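Local coordinates for protein 2-oxoglutarate carboxylase small subunit (Hydrogenobacter thermophilus, PDB 7KCT) that is a biotin carboxylase-type ATP-grasp protein that binds ADP, magnesium and bicarbonate, at residues R25-C30 / V51-E56. Numbering follows the deposited sequence.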
ATOM      1  N   ARG A  25     -12.421   4.797  -4.046  1.00 23.37           N
ATOM      2  CA  ARG A  25     -12.050   3.463  -4.519  1.00 21.64           C
ATOM      3  C   ARG A  25     -12.592   3.181  -5.908  1.00 25.35           C
ATOM      4  O   ARG A  25     -11.889   2.630  -6.771  1.00 24.38           O
ATOM      5  CB  ARG A  25     -12.571   2.436  -3.501  1.00 24.60           C
ATOM      6  CG  ARG A  25     -12.542   1.005  -3.999  1.00 25.47           C
ATOM      7  CD  ARG A  25     -11.138   0.451  -3.907  1.00 26.95           C
ATOM      8  NE  ARG A  25     -10.989  -0.925  -4.370  1.00 28.02           N
ATOM      9  CZ  ARG A  25     -10.620  -1.272  -5.590  1.00 31.40           C
ATOM     10  NH1 ARG A  25     -10.398  -0.339  -6.518  1.00 26.72           N
ATOM     11  NH2 ARG A  25     -10.452  -2.566  -5.864  1.00 32.72           N
ATOM     12  N   VAL A  26     -13.849   3.520  -6.147  1.00 23.19           N
ATOM     13  CA  VAL A  26     -14.414   3.319  -7.472  1.00 24.85           C
ATOM     14  C   VAL A  26     -13.790   4.276  -8.489  1.00 24.94           C
ATOM     15  O   VAL A  26     -13.492   3.883  -9.623  1.00 23.13           O
ATOM     16  CB  VAL A  26     -15.946   3.471  -7.402  1.00 23.38           C
ATOM     17  CG1 VAL A  26     -16.558   3.470  -8.792  1.00 26.76           C
ATOM     18  CG2 VAL A  26     -16.559   2.332  -6.511  1.00 26.22           C
ATOM     19  N   ILE A  27     -13.640   5.556  -8.126  1.00 24.90           N
ATOM     20  CA  ILE A  27     -13.022   6.521  -9.031  1.00 23.12           C
ATOM     21  C   ILE A  27     -11.650   6.057  -9.467  1.00 23.60           C
ATOM     22  O   ILE A  27     -11.283   6.191 -10.638  1.00 23.77           O
ATOM     23  CB  ILE A  27     -12.953   7.935  -8.422  1.00 19.49           C
ATOM     24  CG1 ILE A  27     -14.343   8.504  -8.357  1.00 23.12           C
ATOM     25  CG2 ILE A  27     -12.023   8.833  -9.289  1.00 25.32           C
ATOM     26  CD1 ILE A  27     -14.514   9.674  -7.474  1.00 23.29           C
ATOM     27  N   ARG A  28     -10.870   5.506  -8.550  1.00 22.23           N
ATOM     28  CA  ARG A  28      -9.536   5.036  -8.903  1.00 24.32           C
ATOM     29  C   ARG A  28      -9.579   3.896  -9.922  1.00 26.30           C
ATOM     30  O   ARG A  28      -8.746   3.841 -10.836  1.00 23.50           O
ATOM     31  CB  ARG A  28      -8.776   4.559  -7.658  1.00 22.16           C
ATOM     32  CG  ARG A  28      -7.403   3.980  -8.009  1.00 28.72           C
ATOM     33  CD  ARG A  28      -6.367   3.887  -6.865  1.00 29.53           C
ATOM     34  NE  ARG A  28      -6.317   5.105  -6.072  1.00 24.26           N
ATOM     35  CZ  ARG A  28      -5.845   6.274  -6.490  1.00 25.32           C
ATOM     36  NH1 ARG A  28      -5.356   6.391  -7.707  1.00 25.53           N
ATOM     37  NH2 ARG A  28      -5.892   7.335  -5.696  1.00 28.26           N
ATOM     38  N   ALA A  29     -10.487   2.939  -9.721  1.00 24.99           N
ATOM     39  CA  ALA A  29     -10.652   1.831 -10.659  1.00 28.47           C
ATOM     40  C   ALA A  29     -11.019   2.338 -12.041  1.00 25.26           C
ATOM     41  O   ALA A  29     -10.518   1.819 -13.046  1.00 24.28           O
ATOM     42  CB  ALA A  29     -11.712   0.849 -10.145  1.00 27.31           C
ATOM     43  N   CYS A  30     -11.903   3.349 -12.107  1.00 23.77           N
ATOM     44  CA  CYS A  30     -12.291   3.957 -13.375  1.00 23.07           C
ATOM     45  C   CYS A  30     -11.119   4.655 -14.063  1.00 26.35           C
ATOM     46  O   CYS A  30     -10.961   4.550 -15.283  1.00 23.27           O
ATOM     47  CB  CYS A  30     -13.431   4.959 -13.162  1.00 24.75           C
ATOM     48  SG  CYS A  30     -15.042   4.250 -12.745  1.00 29.89           S
ATOM     49  N   VAL A  51     -14.984  14.485  -4.685  1.00 23.86           N
ATOM     50  CA  VAL A  51     -15.279  15.595  -5.596  1.00 24.08           C
ATOM     51  C   VAL A  51     -14.014  16.105  -6.290  1.00 27.25           C
ATOM     52  O   VAL A  51     -14.048  16.415  -7.478  1.00 25.00           O
ATOM     53  CB  VAL A  51     -16.015  16.725  -4.842  1.00 27.83           C
ATOM     54  CG1 VAL A  51     -16.173  18.039  -5.726  1.00 27.08           C
ATOM     55  CG2 VAL A  51     -17.358  16.195  -4.311  1.00 30.00           C
ATOM     56  N   LYS A  52     -12.882  16.193  -5.575  1.00 28.20           N
ATOM     57  CA  LYS A  52     -11.639  16.624  -6.224  1.00 26.14           C
ATOM     58  C   LYS A  52     -11.112  15.582  -7.214  1.00 27.17           C
ATOM     59  O   LYS A  52     -10.581  15.938  -8.279  1.00 28.53           O
ATOM     60  CB  LYS A  52     -10.581  16.928  -5.164  1.00 23.59           C
ATOM     61  CG  LYS A  52     -10.792  18.256  -4.447  1.00 34.56           C
ATOM     62  CD  LYS A  52     -10.064  18.301  -3.084  1.00 41.30           C
ATOM     63  CE  LYS A  52      -9.931  19.747  -2.561  1.00 50.17           C
ATOM     64  NZ  LYS A  52      -8.731  20.447  -3.237  1.00 57.08           N
ATOM     65  N   MET A  53     -11.265  14.296  -6.899  1.00 26.30           N
ATOM     66  CA  MET A  53     -10.699  13.240  -7.740  1.00 28.06           C
ATOM     67  C   MET A  53     -11.506  13.038  -9.018  1.00 29.10           C
ATOM     68  O   MET A  53     -10.930  12.695 -10.048  1.00 27.41           O
ATOM     69  CB  MET A  53     -10.663  11.892  -6.992  1.00 30.72           C
ATOM     70  CG  MET A  53      -9.553  11.652  -6.027  1.00 35.17           C
ATOM     71  SD  MET A  53      -9.590   9.978  -5.214  1.00 36.86           S
ATOM     72  CE  MET A  53      -9.602   8.866  -6.555  1.00 33.10           C
ATOM     73  N   ALA A  54     -12.829  13.221  -8.977  1.00 25.48           N
ATOM     74  CA  ALA A  54     -13.655  12.982 -10.152  1.00 24.05           C
ATOM     75  C   ALA A  54     -13.316  14.006 -11.232  1.00 24.03           C
ATOM     76  O   ALA A  54     -12.850  15.110 -10.940  1.00 27.41           O
ATOM     77  CB  ALA A  54     -15.144  13.082  -9.775  1.00 26.70           C
ATOM     78  N   ASP A  55     -13.630  13.674 -12.485  1.00 24.86           N
ATOM     79  CA  ASP A  55     -13.424  14.660 -13.561  1.00 27.44           C
ATOM     80  C   ASP A  55     -14.449  15.780 -13.510  1.00 24.24           C
ATOM     81  O   ASP A  55     -14.149  16.917 -13.893  1.00 25.91           O
ATOM     82  CB  ASP A  55     -13.508  14.021 -14.927  1.00 25.26           C
ATOM     83  CG  ASP A  55     -12.492  12.913 -15.101  1.00 32.29           C
ATOM     84  OD1 ASP A  55     -11.295  13.114 -14.844  1.00 35.80           O
ATOM     85  OD2 ASP A  55     -12.919  11.810 -15.435  1.00 36.93           O
ATOM     86  N   GLU A  56     -15.659  15.480 -13.070  1.00 25.57           N
ATOM     87  CA  GLU A  56     -16.707  16.492 -12.912  1.00 21.69           C
ATOM     88  C   GLU A  56     -17.562  16.116 -11.722  1.00 21.57           C
ATOM     89  O   GLU A  56     -17.688  14.938 -11.392  1.00 22.02           O
ATOM     90  CB  GLU A  56     -17.567  16.605 -14.174  1.00 25.01           C
ATOM     91  CG  GLU A  56     -18.379  15.400 -14.525  1.00 24.40           C
ATOM     92  CD  GLU A  56     -18.947  15.384 -15.962  1.00 30.98           C
ATOM     93  OE1 GLU A  56     -19.763  16.257 -16.315  1.00 26.97           O
ATOM     94  OE2 GLU A  56     -18.627  14.438 -16.719  1.00 27.51           O
TER
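I27 and M53 join two helices of a Rossmann-like parallel alpha/beta domain, the biotin carboxylase N-terminal domain, and illustrate how a few apolar carbons can seat one helix beside the end of another. The tight part centres on I27, which points from helix 20-32 toward the last turn of helix 49-53. The M53 side chain passes obliquely over the I27 CG2 branch, with CG2 lying 4.1 Å from M53 CB near the root and 3.7 Å from M53 CE at the end. The reach of that end depends on a bend at the thioether: chi2 is extended, but chi3, about CG-SD, is +56°, and this bend puts CE 3.9 Å from I27 CB. The other arm of I27 is set apart from CG2, with chi1 at -71° placing CG1 beside the backbone N; its CD1 meets A54 CB at 4.2 Å, where the chain leaves the helix for strand 56-59. Beneath this layer, I27 also rests on V16 of the central strand 13-16.

The packing ends after A54: D55 is exposed, and its OD2 accepts a hydrogen bond from the backbone N of T37. On the flank facing the second subunit, R28 hydrogen-bonds through NH2 to T417 OG1 of that subunit, while M53 CE sits over one face of the guanidinium, 4.1 Å from R28 NH2.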